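Side-chain contacts in CSEP0064 putative effector protein (Blumeria graminis f. sp. hordei, PDB 6FMB), which binds host RNA as a non-catalytic RNase homologue and blocks the ribosomal RNA degradation set off by ribosome-inactivating proteins, raising plant susceptibility to the mildew fungus: residues 6-11 and 85-90; 15-20 and 79-84; 25-30 and 52-57; 43-48 and 71-76. All coordinates share one frame; numbering follows the deposited sequence. Where two conformers were deposited one is given.

Contact 1 of 4, residues 6-11 and 85-90; sequences DCDGTE and SSVGSG
D8 and V87 make the closest approach here, a carboxylate oxygen lying against a methyl group: D8 OD2 is 3.9 Å from V87 CG2. Both side chains start out toward the opposite segment and meet slantwise, with D8 OD2 against V87 CG2, set between V87 N and C (chi1 -59°). The next approach, D8 OD2 to G90 O at 4.4 Å, sets two oxygens near each other and is no hydrogen bond. No hydrogen bond crosses between 6-11 and 85-90, so the geometry supports a van der Waals contact at the surface of the molecule rather than a polar clasp.

D8 is positioned by its own backbone. Residues C7 to T10 form a type I' turn, with D8 and G9 both at positive phi, and the hairpin is closed by C7 N to T10 O at 2.9 Å and T10 N to C7 O at 3.1 Å. D6 adds an Asx motif: its OD1 accepts from G9 N at 2.9 Å, with an N-H...O angle of 149°, which ties the far corner of the turn to the first strand. On the other segment, S86 is the centre of an inverse gamma turn, whose V87 N to S85 O bond is weak.

Deeper down, C7 and S85 also point toward the opposite segments. C7 is disulfide-bonded to C93, and S85 OG is hydrogen-bonded to K69 O. The tip of the hairpin formed by strands 4-7 and 10-13 thus lies beside the loop running from strand 81-85 to strand 94-96, with Y70 of strand 70-75 touching both C7 and S85.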
loop_
_atom_site.group_PDB
_atom_site.type_symbol
_atom_site.label_atom_id
_atom_site.label_comp_id
_atom_site.label_asym_id
_atom_site.label_seq_id
_atom_site.Cartn_x
_atom_site.Cartn_y
_atom_site.Cartn_z
ATOM N N ASP A 6 6.856 -0.547 10.481
ATOM C CA ASP A 6 8.196 -1.141 10.448
ATOM C C ASP A 6 8.182 -2.204 9.352
ATOM O O ASP A 6 7.551 -3.249 9.512
ATOM C CB ASP A 6 8.522 -1.768 11.807
ATOM C CG ASP A 6 9.820 -2.569 11.811
ATOM O OD1 ASP A 6 10.533 -2.624 10.795
ATOM O OD2 ASP A 6 10.140 -3.144 12.867
ATOM N N CYS A 7 8.872 -1.938 8.249
ATOM C CA CYS A 7 8.998 -2.899 7.150
ATOM C C CYS A 7 10.395 -3.500 7.192
ATOM O O CYS A 7 11.330 -2.925 6.657
ATOM C CB CYS A 7 8.744 -2.234 5.789
ATOM S SG CYS A 7 7.037 -1.749 5.467
ATOM N N ASP A 8 10.539 -4.645 7.858
ATOM C CA ASP A 8 11.807 -5.377 7.860
ATOM C C ASP A 8 12.997 -4.482 8.282
ATOM O O ASP A 8 14.062 -4.534 7.681
ATOM C CB ASP A 8 12.005 -5.950 6.434
ATOM C CG ASP A 8 12.765 -7.274 6.383
ATOM O OD1 ASP A 8 13.217 -7.820 7.412
ATOM O OD2 ASP A 8 12.913 -7.763 5.246
ATOM N N GLY A 9 12.792 -3.648 9.296
ATOM C CA GLY A 9 13.861 -2.763 9.806
ATOM C C GLY A 9 13.987 -1.362 9.198
ATOM O O GLY A 9 14.942 -0.641 9.510
ATOM N N THR A 10 13.047 -0.982 8.345
ATOM C CA THR A 10 12.978 0.344 7.715
ATOM C C THR A 10 11.631 0.964 8.079
ATOM O O THR A 10 10.595 0.318 7.942
ATOM C CB THR A 10 13.143 0.243 6.172
ATOM O OG1 THR A 10 14.453 -0.268 5.845
ATOM C CG2 THR A 10 12.972 1.595 5.500
ATOM N N GLU A 11 11.656 2.215 8.558
ATOM C CA GLU A 11 10.423 2.932 8.869
ATOM C C GLU A 11 9.770 3.491 7.604
ATOM O O GLU A 11 10.426 4.205 6.827
ATOM C CB GLU A 11 10.722 4.088 9.831
ATOM C CG GLU A 11 9.510 4.968 10.043
ATOM C CD GLU A 11 9.648 5.972 11.152
ATOM O OE1 GLU A 11 10.492 5.770 12.043
ATOM O OE2 GLU A 11 8.865 6.933 11.151
ATOM N N SER A 85 6.614 -5.280 2.266
ATOM C CA SER A 85 7.836 -5.139 1.487
ATOM C C SER A 85 7.889 -6.252 0.455
ATOM O O SER A 85 7.410 -7.356 0.705
ATOM C CB SER A 85 9.035 -5.225 2.431
ATOM O OG SER A 85 10.215 -4.849 1.774
ATOM N N SER A 86 8.483 -5.988 -0.697
ATOM C CA SER A 86 8.599 -7.006 -1.776
ATOM C C SER A 86 9.809 -7.934 -1.583
ATOM O O SER A 86 10.731 -7.983 -2.411
ATOM C CB SER A 86 8.648 -6.321 -3.149
ATOM O OG SER A 86 7.499 -5.495 -3.349
ATOM N N VAL A 87 9.739 -8.696 -0.494
ATOM C CA VAL A 87 10.693 -9.727 -0.090
ATOM C C VAL A 87 9.919 -11.081 0.042
ATOM O O VAL A 87 8.859 -11.245 -0.559
ATOM C CB VAL A 87 11.443 -9.264 1.173
ATOM C CG1 VAL A 87 12.161 -7.967 0.880
ATOM C CG2 VAL A 87 10.528 -9.047 2.374
ATOM N N GLY A 88 10.370 -12.026 0.852
ATOM C CA GLY A 88 9.681 -13.306 0.873
ATOM C C GLY A 88 8.892 -13.424 2.145
ATOM O O GLY A 88 7.914 -12.704 2.380
ATOM N N SER A 89 9.416 -14.360 2.948
ATOM C CA SER A 89 8.899 -14.682 4.266
ATOM C C SER A 89 8.486 -13.451 5.015
ATOM O O SER A 89 7.315 -13.301 5.362
ATOM C CB SER A 89 9.962 -15.451 5.079
ATOM O OG SER A 89 10.005 -16.811 4.706
ATOM N N GLY A 90 9.427 -12.540 5.232
ATOM C CA GLY A 90 9.156 -11.387 6.100
ATOM C C GLY A 90 8.455 -10.198 5.463
ATOM O O GLY A 90 8.739 -9.067 5.833
#

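Contact 2 of 4, residues 15-20 and 79-84; sequences RNVRAA and SYLEVF
V17 and V83 share a rotamer: in each, CG1 stands trans to the backbone N (chi1 173° in V17, nearly the same in V83) and CG2 trans to the carbonyl carbon. In V17 this spreads the two methyls toward strand 81-85 like a fork. V83 CG2 fits against both prongs, 3.9 Å from V17 CG2 and 3.9 Å from V17 CG1. L81 meets just one prong; its chi2 of 58° brings both of its methyls to V17 CG1, with L81 CD1 at 4.0 Å and L81 CD2 at 4.0 Å. Every contact is aliphatic, and none is shorter than ordinary methyl packing. W5 of strand 4-7 touches V17, L81 and V83 and so completes the apolar cluster.

E82 OE1 accepts a hydrogen bond from Y80 OH at 2.6 Å, arriving on the anti side of the carboxylate and 28° out of its plane. Thus L81 and V83 face helix 14-24, while E82, bonded to Y80, lies on the opposite side of the strand. A single helix laid on one face of a four-stranded antiparallel sheet is the layout of the fungal RNase fold, in keeping with this protein's kinship to those enzymes.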
loop_
_atom_site.group_PDB
_atom_site.type_symbol
_atom_site.label_atom_id
_atom_site.label_comp_id
_atom_site.label_asym_id
_atom_site.label_seq_id
_atom_site.Cartn_x
_atom_site.Cartn_y
_atom_site.Cartn_z
ATOM N N ARG A 15 2.340 9.157 7.151
ATOM C CA ARG A 15 1.732 10.067 6.178
ATOM C C ARG A 15 1.874 9.553 4.746
ATOM O O ARG A 15 1.026 9.847 3.883
ATOM C CB ARG A 15 2.267 11.496 6.328
ATOM C CG ARG A 15 3.652 11.795 5.774
ATOM C CD ARG A 15 4.061 13.200 6.233
ATOM N NE ARG A 15 5.132 13.832 5.471
ATOM C CZ ARG A 15 5.480 15.123 5.578
ATOM N NH1 ARG A 15 6.513 15.616 4.859
ATOM N NH2 ARG A 15 4.798 15.943 6.413
ATOM N N ASN A 16 2.945 8.786 4.495
ATOM C CA ASN A 16 3.126 8.170 3.176
ATOM C C ASN A 16 2.080 7.087 2.913
ATOM O O ASN A 16 1.554 6.950 1.804
ATOM C CB ASN A 16 4.534 7.550 3.001
ATOM C CG ASN A 16 5.644 8.577 2.852
ATOM O OD1 ASN A 16 5.418 9.771 2.920
ATOM N ND2 ASN A 16 6.849 8.087 2.613
ATOM N N VAL A 17 1.772 6.303 3.949
ATOM C CA VAL A 17 0.781 5.260 3.834
ATOM C C VAL A 17 -0.596 5.892 3.611
ATOM O O VAL A 17 -1.325 5.457 2.725
ATOM C CB VAL A 17 0.798 4.327 5.071
ATOM C CG1 VAL A 17 -0.350 3.328 5.045
ATOM C CG2 VAL A 17 2.146 3.602 5.155
ATOM N N ARG A 18 -0.920 6.940 4.371
ATOM C CA ARG A 18 -2.194 7.632 4.190
ATOM C C ARG A 18 -2.308 8.225 2.776
ATOM O O ARG A 18 -3.366 8.149 2.146
ATOM C CB ARG A 18 -2.359 8.740 5.238
ATOM C CG ARG A 18 -2.559 8.374 6.700
ATOM C CD ARG A 18 -3.114 9.609 7.458
ATOM N NE ARG A 18 -2.367 10.862 7.154
ATOM C CZ ARG A 18 -1.371 11.370 7.888
ATOM N NH1 ARG A 18 -0.743 12.478 7.503
ATOM N NH2 ARG A 18 -0.978 10.771 9.000
ATOM N N ALA A 19 -1.222 8.808 2.259
ATOM C CA ALA A 19 -1.213 9.340 0.882
ATOM C C ALA A 19 -1.456 8.208 -0.124
ATOM O O ALA A 19 -2.185 8.389 -1.105
ATOM C CB ALA A 19 0.089 10.053 0.589
ATOM N N ALA A 20 -0.825 7.061 0.089
ATOM C CA ALA A 20 -1.021 5.922 -0.830
ATOM C C ALA A 20 -2.476 5.425 -0.833
ATOM O O ALA A 20 -2.951 4.968 -1.877
ATOM C CB ALA A 20 -0.043 4.798 -0.528
ATOM N N SER A 79 -10.561 0.615 5.896
ATOM C CA SER A 79 -11.007 -0.340 6.962
ATOM C C SER A 79 -10.288 -1.663 6.840
ATOM O O SER A 79 -10.219 -2.417 7.799
ATOM C CB SER A 79 -12.517 -0.561 6.931
ATOM O OG SER A 79 -12.987 -1.113 5.712
ATOM N N TYR A 80 -9.758 -1.930 5.644
ATOM C CA TYR A 80 -8.650 -2.878 5.459
ATOM C C TYR A 80 -7.446 -2.056 5.008
ATOM O O TYR A 80 -7.536 -1.335 4.005
ATOM C CB TYR A 80 -8.951 -3.954 4.389
ATOM C CG TYR A 80 -7.738 -4.818 4.086
ATOM C CD1 TYR A 80 -7.046 -5.468 5.099
ATOM C CD2 TYR A 80 -7.229 -4.919 2.797
ATOM C CE1 TYR A 80 -5.899 -6.197 4.845
ATOM C CE2 TYR A 80 -6.083 -5.634 2.534
ATOM C CZ TYR A 80 -5.427 -6.287 3.554
ATOM O OH TYR A 80 -4.285 -6.982 3.241
ATOM N N LEU A 81 -6.338 -2.156 5.737
ATOM C CA LEU A 81 -5.098 -1.463 5.362
ATOM C C LEU A 81 -3.916 -2.250 5.905
ATOM O O LEU A 81 -3.822 -2.450 7.118
ATOM C CB LEU A 81 -5.071 -0.037 5.921
ATOM C CG LEU A 81 -3.786 0.765 5.740
ATOM C CD1 LEU A 81 -3.393 0.900 4.272
ATOM C CD2 LEU A 81 -3.935 2.133 6.398
ATOM N N GLU A 82 -3.045 -2.717 5.010
ATOM C CA GLU A 82 -1.799 -3.363 5.387
ATOM C C GLU A 82 -0.670 -2.874 4.472
ATOM O O GLU A 82 -0.909 -2.447 3.349
ATOM C CB GLU A 82 -1.931 -4.891 5.333
ATOM C CG GLU A 82 -2.718 -5.546 6.472
ATOM C CD GLU A 82 -2.733 -7.069 6.434
ATOM O OE1 GLU A 82 -2.882 -7.659 5.365
ATOM O OE2 GLU A 82 -2.676 -7.666 7.519
ATOM N N VAL A 83 0.543 -2.954 4.994
ATOM C CA VAL A 83 1.752 -2.523 4.317
ATOM C C VAL A 83 2.716 -3.712 4.214
ATOM O O VAL A 83 2.847 -4.503 5.157
ATOM C CB VAL A 83 2.414 -1.313 5.030
ATOM C CG1 VAL A 83 3.593 -0.747 4.241
ATOM C CG2 VAL A 83 1.369 -0.218 5.297
ATOM N N PHE A 84 3.394 -3.815 3.070
ATOM C CA PHE A 84 4.283 -4.936 2.752
ATOM C C PHE A 84 5.570 -4.463 2.107
ATOM O O PHE A 84 5.609 -3.405 1.484
ATOM C CB PHE A 84 3.600 -5.903 1.763
ATOM C CG PHE A 84 2.313 -6.421 2.272
ATOM C CD1 PHE A 84 2.282 -7.555 3.061
ATOM C CD2 PHE A 84 1.140 -5.730 2.040
ATOM C CE1 PHE A 84 1.082 -8.013 3.602
ATOM C CE2 PHE A 84 -0.045 -6.164 2.590
ATOM C CZ PHE A 84 -0.082 -7.300 3.382
#

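Contact 3 of 4, residues 25-30 and 52-57; sequences FNYRKE and RQFPVE
R52 and F25 form the tight part of this contact. R52 CD sits over the centre of the F25 ring, 3.5 Å from the centroid and 8° off the ring normal, a clear CH-pi geometry. The arginine reaches this place because its chain is extended from CG to NE. R52 CG and NE lie over the ring as well, with R52 NE 3.7 Å from F25 CE2, and the guanidinium is tilted only 20° from the ring plane. Beyond the ring, R52 NH1 donates to Y27 O at 2.7 Å; the N-H...O angle of 138° shows a short, bent bond, nearly along the carbonyl but tilted from the guanidinium plane.

R52 begins the second segment on strand 51-56 of the antiparallel sheet, and 25-30 is the loop that leaves helix 14-24. R52 NH1 also bonds to A24 O at the end of that helix, where a positive charge would probably be welcome, while a salt bridge from R52 NE to E50 steadies the other side of the guanidinium.

Packing is slacker between Y27 and F54, whose rings meet slantwise with Y27 CD2 4.2 Å from F54 CE1. Y27 has a second aromatic neighbour in F32, stacked on it, whereas F54 is buried against L23 and A24 of the helix. Toward solvent the loop gives still less: R28 points away from the strand, and the extended side chain of K29 carries its end outward.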
loop_
_atom_site.group_PDB
_atom_site.type_symbol
_atom_site.label_atom_id
_atom_site.label_comp_id
_atom_site.label_asym_id
_atom_site.label_seq_id
_atom_site.Cartn_x
_atom_site.Cartn_y
_atom_site.Cartn_z
ATOM N N PHE A 25 -7.003 4.955 -4.977
ATOM C CA PHE A 25 -8.379 5.099 -5.502
ATOM C C PHE A 25 -8.584 6.304 -6.428
ATOM O O PHE A 25 -9.693 6.555 -6.875
ATOM C CB PHE A 25 -9.424 4.994 -4.360
ATOM C CG PHE A 25 -9.666 3.563 -3.937
ATOM C CD1 PHE A 25 -8.834 2.922 -3.017
ATOM C CD2 PHE A 25 -10.681 2.830 -4.510
ATOM C CE1 PHE A 25 -9.002 1.578 -2.703
ATOM C CE2 PHE A 25 -10.875 1.494 -4.168
ATOM C CZ PHE A 25 -10.028 0.867 -3.274
ATOM N N ASN A 26 -7.493 6.990 -6.777
ATOM C CA ASN A 26 -7.560 8.152 -7.675
ATOM C C ASN A 26 -7.428 7.794 -9.145
ATOM O O ASN A 26 -7.814 8.595 -9.984
ATOM C CB ASN A 26 -6.436 9.144 -7.304
ATOM C CG ASN A 26 -6.538 10.459 -8.044
ATOM O OD1 ASN A 26 -5.699 10.797 -8.912
ATOM N ND2 ASN A 26 -7.542 11.204 -7.729
ATOM N N TYR A 27 -6.829 6.645 -9.465
ATOM C CA TYR A 27 -6.417 6.326 -10.846
ATOM C C TYR A 27 -7.148 5.088 -11.363
ATOM O O TYR A 27 -7.446 4.176 -10.605
ATOM C CB TYR A 27 -4.911 6.037 -10.909
ATOM C CG TYR A 27 -4.057 7.191 -10.431
ATOM C CD1 TYR A 27 -3.901 8.351 -11.206
ATOM C CD2 TYR A 27 -3.384 7.135 -9.208
ATOM C CE1 TYR A 27 -3.122 9.406 -10.768
ATOM C CE2 TYR A 27 -2.604 8.204 -8.759
ATOM C CZ TYR A 27 -2.489 9.337 -9.539
ATOM O OH TYR A 27 -1.703 10.373 -9.092
ATOM N N ARG A 28 -7.469 5.138 -12.643
ATOM C CA ARG A 28 -7.960 3.884 -13.333
ATOM C C ARG A 28 -6.844 2.674 -13.151
ATOM O O ARG A 28 -5.614 2.891 -13.087
ATOM C CB ARG A 28 -8.121 4.120 -14.860
ATOM C CG ARG A 28 -9.019 5.269 -15.363
ATOM C CD ARG A 28 -8.677 5.799 -16.819
ATOM N NE ARG A 28 -9.836 5.504 -17.658
ATOM C CZ ARG A 28 -10.219 5.924 -18.853
ATOM N NH1 ARG A 28 -11.336 5.352 -19.201
ATOM N NH2 ARG A 28 -9.550 6.632 -19.742
ATOM N N LYS A 29 -7.381 1.473 -13.167
ATOM C CA LYS A 29 -6.534 0.282 -13.018
ATOM C C LYS A 29 -5.264 0.323 -13.877
ATOM O O LYS A 29 -5.327 0.511 -15.102
ATOM C CB LYS A 29 -7.340 -0.974 -13.388
ATOM C CG LYS A 29 -6.513 -2.245 -13.344
ATOM C CD LYS A 29 -7.300 -3.486 -13.726
ATOM C CE LYS A 29 -6.359 -4.667 -13.796
ATOM N NZ LYS A 29 -6.944 -6.005 -14.071
ATOM N N GLU A 30 -4.120 0.136 -13.219
ATOM C CA GLU A 30 -2.797 0.012 -13.846
ATOM C C GLU A 30 -2.395 1.185 -14.730
ATOM O O GLU A 30 -1.548 1.041 -15.567
ATOM C CB GLU A 30 -2.681 -1.339 -14.586
ATOM C CG GLU A 30 -2.683 -2.423 -13.524
ATOM C CD GLU A 30 -2.542 -3.847 -13.941
ATOM O OE1 GLU A 30 -2.913 -4.697 -13.102
ATOM O OE2 GLU A 30 -2.009 -4.137 -14.996
ATOM N N ARG A 52 -7.185 -2.429 -3.544
ATOM C CA ARG A 52 -6.188 -1.955 -4.484
ATOM C C ARG A 52 -4.791 -2.025 -3.874
ATOM O O ARG A 52 -4.594 -1.841 -2.661
ATOM C CB ARG A 52 -6.509 -0.532 -4.948
ATOM C CG ARG A 52 -7.738 -0.476 -5.836
ATOM C CD ARG A 52 -8.033 0.918 -6.339
ATOM N NE ARG A 52 -9.071 0.867 -7.357
ATOM C CZ ARG A 52 -9.201 1.715 -8.371
ATOM N NH1 ARG A 52 -8.420 2.771 -8.474
ATOM N NH2 ARG A 52 -10.162 1.510 -9.260
ATOM N N GLN A 53 -3.822 -2.293 -4.757
ATOM C CA GLN A 53 -2.398 -2.318 -4.435
ATOM C C GLN A 53 -1.737 -1.068 -5.015
ATOM O O GLN A 53 -1.897 -0.803 -6.209
ATOM C CB GLN A 53 -1.724 -3.563 -5.002
ATOM C CG GLN A 53 -0.250 -3.716 -4.607
ATOM C CD GLN A 53 0.673 -4.196 -5.701
ATOM O OE1 GLN A 53 0.276 -4.317 -6.842
ATOM N NE2 GLN A 53 1.933 -4.430 -5.350
ATOM N N PHE A 54 -1.005 -0.309 -4.178
ATOM C CA PHE A 54 -0.331 0.894 -4.677
ATOM C C PHE A 54 1.008 1.007 -3.970
ATOM O O PHE A 54 1.093 0.783 -2.752
ATOM C CB PHE A 54 -1.195 2.150 -4.464
ATOM C CG PHE A 54 -0.733 3.340 -5.273
ATOM C CD1 PHE A 54 -1.147 3.514 -6.595
ATOM C CD2 PHE A 54 0.118 4.301 -4.727
ATOM C CE1 PHE A 54 -0.692 4.577 -7.355
ATOM C CE2 PHE A 54 0.557 5.380 -5.490
ATOM C CZ PHE A 54 0.144 5.516 -6.808
ATOM N N PRO A 55 2.081 1.345 -4.709
ATOM C CA PRO A 55 3.383 1.396 -4.052
ATOM C C PRO A 55 3.540 2.575 -3.081
ATOM O O PRO A 55 2.821 3.582 -3.176
ATOM C CB PRO A 55 4.378 1.515 -5.239
ATOM C CG PRO A 55 3.621 1.031 -6.438
ATOM C CD PRO A 55 2.235 1.554 -6.172
ATOM N N VAL A 56 4.489 2.443 -2.154
ATOM C CA VAL A 56 4.777 3.488 -1.156
ATOM C C VAL A 56 6.302 3.570 -0.994
ATOM O O VAL A 56 7.018 2.585 -1.213
ATOM C CB VAL A 56 4.007 3.201 0.181
ATOM C CG1 VAL A 56 4.545 1.982 0.904
ATOM C CG2 VAL A 56 3.997 4.408 1.131
ATOM N N GLU A 57 6.772 4.770 -0.626
ATOM C CA GLU A 57 8.193 5.088 -0.429
ATOM C C GLU A 57 8.561 5.108 1.041
ATOM O O GLU A 57 7.716 5.379 1.894
ATOM C CB GLU A 57 8.491 6.492 -0.954
ATOM C CG GLU A 57 8.161 6.731 -2.409
ATOM C CD GLU A 57 9.168 6.091 -3.337
ATOM O OE1 GLU A 57 10.116 5.454 -2.840
ATOM O OE2 GLU A 57 9.035 6.236 -4.564
#

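Contact 4 of 4, residues 43-48 and 71-76; sequences STFSGV and YILTNK
A type I turn from S43 to S46, running on into a short 3-10 segment at 46-48, brings F45 and V48 against L73 and N75 of strand 70-75. S43 OG makes an ST turn at its start, accepting from F45 N at 3.1 Å, and so helps set the backbone from which the phenyl ring projects. V48 N to F45 O at 3.0 Å continues the tight winding.

Two points of contact result. The apolar one is small: F45 CZ, the far end of the ring, reaches L73 CD1 at 3.8 Å, the two side chains crossing at about a right angle. F39 meets the F45 ring edge-to-face, and V51 touches it too, so F45 lies across a face of the sheet, reaching residues of strands 37-39, 51-56 and 70-75.

The polar point is N75. With chi1 at 63°, its CG lies between the backbone N and carbonyl carbon, and the amide is turned toward the loop. N75 ND2 donates to V48 O at 3.0 Å in an almost straight bond (169°) that lies in the carbonyl plane and close to the plane of the amide.

ND2 is also bonded to S79 OG, and OD1 is bonded to Y80 N. With both ends of this buried amide engaged, its flip state is well defined, and one side chain joins the 43-48 loop to the turn between strands 70-75 and 81-85.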
loop_
_atom_site.group_PDB
_atom_site.type_symbol
_atom_site.label_atom_id
_atom_site.label_comp_id
_atom_site.label_asym_id
_atom_site.label_seq_id
_atom_site.Cartn_x
_atom_site.Cartn_y
_atom_site.Cartn_z
ATOM N N SER A 43 -12.763 -11.976 -6.271
ATOM C CA SER A 43 -11.333 -12.168 -6.011
ATOM C C SER A 43 -11.120 -12.699 -4.588
ATOM O O SER A 43 -12.069 -12.901 -3.833
ATOM C CB SER A 43 -10.581 -10.844 -6.156
ATOM O OG SER A 43 -10.844 -9.976 -5.049
ATOM N N THR A 44 -9.866 -12.906 -4.211
ATOM C CA THR A 44 -9.515 -13.330 -2.848
ATOM C C THR A 44 -9.803 -12.259 -1.791
ATOM O O THR A 44 -9.731 -12.547 -0.588
ATOM C CB THR A 44 -8.039 -13.771 -2.725
ATOM O OG1 THR A 44 -7.174 -12.676 -3.047
ATOM C CG2 THR A 44 -7.734 -14.993 -3.621
ATOM N N PHE A 45 -10.118 -11.034 -2.220
ATOM C CA PHE A 45 -10.461 -9.936 -1.300
ATOM C C PHE A 45 -11.966 -9.591 -1.324
ATOM O O PHE A 45 -12.383 -8.612 -0.731
ATOM C CB PHE A 45 -9.626 -8.690 -1.643
ATOM C CG PHE A 45 -8.157 -8.826 -1.333
ATOM C CD1 PHE A 45 -7.659 -8.553 -0.064
ATOM C CD2 PHE A 45 -7.274 -9.230 -2.309
ATOM C CE1 PHE A 45 -6.300 -8.671 0.219
ATOM C CE2 PHE A 45 -5.920 -9.371 -2.036
ATOM C CZ PHE A 45 -5.427 -9.090 -0.773
ATOM N N SER A 46 -12.775 -10.422 -1.980
ATOM C CA SER A 46 -14.176 -10.123 -2.241
ATOM C C SER A 46 -14.942 -9.625 -1.020
ATOM O O SER A 46 -15.678 -8.640 -1.092
ATOM C CB SER A 46 -14.872 -11.365 -2.792
ATOM O OG SER A 46 -16.108 -11.018 -3.378
ATOM N N GLY A 47 -14.740 -10.293 0.107
ATOM C CA GLY A 47 -15.510 -9.977 1.301
ATOM C C GLY A 47 -15.281 -8.616 1.928
ATOM O O GLY A 47 -16.135 -8.164 2.683
ATOM N N VAL A 48 -14.153 -7.965 1.640
ATOM C CA VAL A 48 -13.873 -6.629 2.216
ATOM C C VAL A 48 -14.214 -5.463 1.287
ATOM O O VAL A 48 -13.939 -4.295 1.610
ATOM C CB VAL A 48 -12.428 -6.473 2.779
ATOM C CG1 VAL A 48 -12.124 -7.588 3.770
ATOM C CG2 VAL A 48 -11.360 -6.406 1.692
ATOM N N TYR A 71 4.712 -1.597 -0.621
ATOM C CA TYR A 71 3.390 -1.291 -1.159
ATOM C C TYR A 71 2.327 -1.451 -0.104
ATOM O O TYR A 71 2.535 -2.117 0.909
ATOM C CB TYR A 71 3.060 -2.158 -2.388
ATOM C CG TYR A 71 3.026 -3.661 -2.143
ATOM C CD1 TYR A 71 1.844 -4.291 -1.755
ATOM C CD2 TYR A 71 4.152 -4.458 -2.366
ATOM C CE1 TYR A 71 1.803 -5.656 -1.558
ATOM C CE2 TYR A 71 4.107 -5.837 -2.175
ATOM C CZ TYR A 71 2.935 -6.427 -1.759
ATOM O OH TYR A 71 2.894 -7.795 -1.564
ATOM N N ILE A 72 1.173 -0.829 -0.340
ATOM C CA ILE A 72 -0.001 -1.017 0.504
ATOM C C ILE A 72 -1.044 -1.856 -0.222
ATOM O O ILE A 72 -1.087 -1.893 -1.454
ATOM C CB ILE A 72 -0.601 0.337 0.968
ATOM C CG1 ILE A 72 -1.359 1.076 -0.144
ATOM C CG2 ILE A 72 0.497 1.227 1.546
ATOM C CD1 ILE A 72 -2.319 2.102 0.413
ATOM N N LEU A 73 -1.881 -2.504 0.581
ATOM C CA LEU A 73 -3.174 -3.036 0.128
ATOM C C LEU A 73 -4.240 -2.338 0.961
ATOM O O LEU A 73 -4.113 -2.254 2.200
ATOM C CB LEU A 73 -3.271 -4.550 0.305
ATOM C CG LEU A 73 -2.278 -5.413 -0.475
ATOM C CD1 LEU A 73 -2.453 -6.880 -0.132
ATOM C CD2 LEU A 73 -2.429 -5.231 -1.968
ATOM N N THR A 74 -5.286 -1.841 0.304
ATOM C CA THR A 74 -6.330 -1.096 0.995
ATOM C C THR A 74 -7.675 -1.206 0.294
ATOM O O THR A 74 -7.713 -1.353 -0.932
ATOM C CB THR A 74 -5.906 0.399 1.100
ATOM O OG1 THR A 74 -6.787 1.099 1.981
ATOM C CG2 THR A 74 -5.836 1.097 -0.280
ATOM N N ASN A 75 -8.766 -1.118 1.051
ATOM C CA ASN A 75 -10.068 -0.854 0.449
ATOM C C ASN A 75 -10.296 0.678 0.486
ATOM O O ASN A 75 -9.421 1.447 0.941
ATOM C CB ASN A 75 -11.188 -1.718 1.060
ATOM C CG ASN A 75 -11.416 -1.464 2.524
ATOM O OD1 ASN A 75 -10.837 -0.542 3.101
ATOM N ND2 ASN A 75 -12.268 -2.284 3.143
ATOM N N LYS A 76 -11.399 1.156 -0.060
ATOM C CA LYS A 76 -11.526 2.612 -0.269
ATOM C C LYS A 76 -11.364 3.443 1.026
ATOM O O LYS A 76 -10.685 4.471 1.031
ATOM C CB LYS A 76 -12.865 2.925 -0.963
ATOM C CG LYS A 76 -13.083 4.399 -1.343
ATOM C CD LYS A 76 -14.388 4.612 -2.090
#

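From the N terminus, the hairpin at 6-11 opens the widest loop, which contact 1 closes only at 85-90, so the other three lie inside it. Helix 14-24 then starts contact 2, closed at 79-84; contacts 3 and 4 are nested within that span. These two cross: 25-30 pairs with 52-57, but 43-48, lying between them, waits for 71-76. Contacts 2, 3 and 4 all reach one antiparallel sheet, on its neighbouring strands 51-56, 70-75 and 81-85, bringing to it the helix, the loop after it and the loop before strand 51-56. Contact 1 joins the hairpin of the small three-stranded sheet to the loop after strand 81-85, touching contact 2 through C7 and V83.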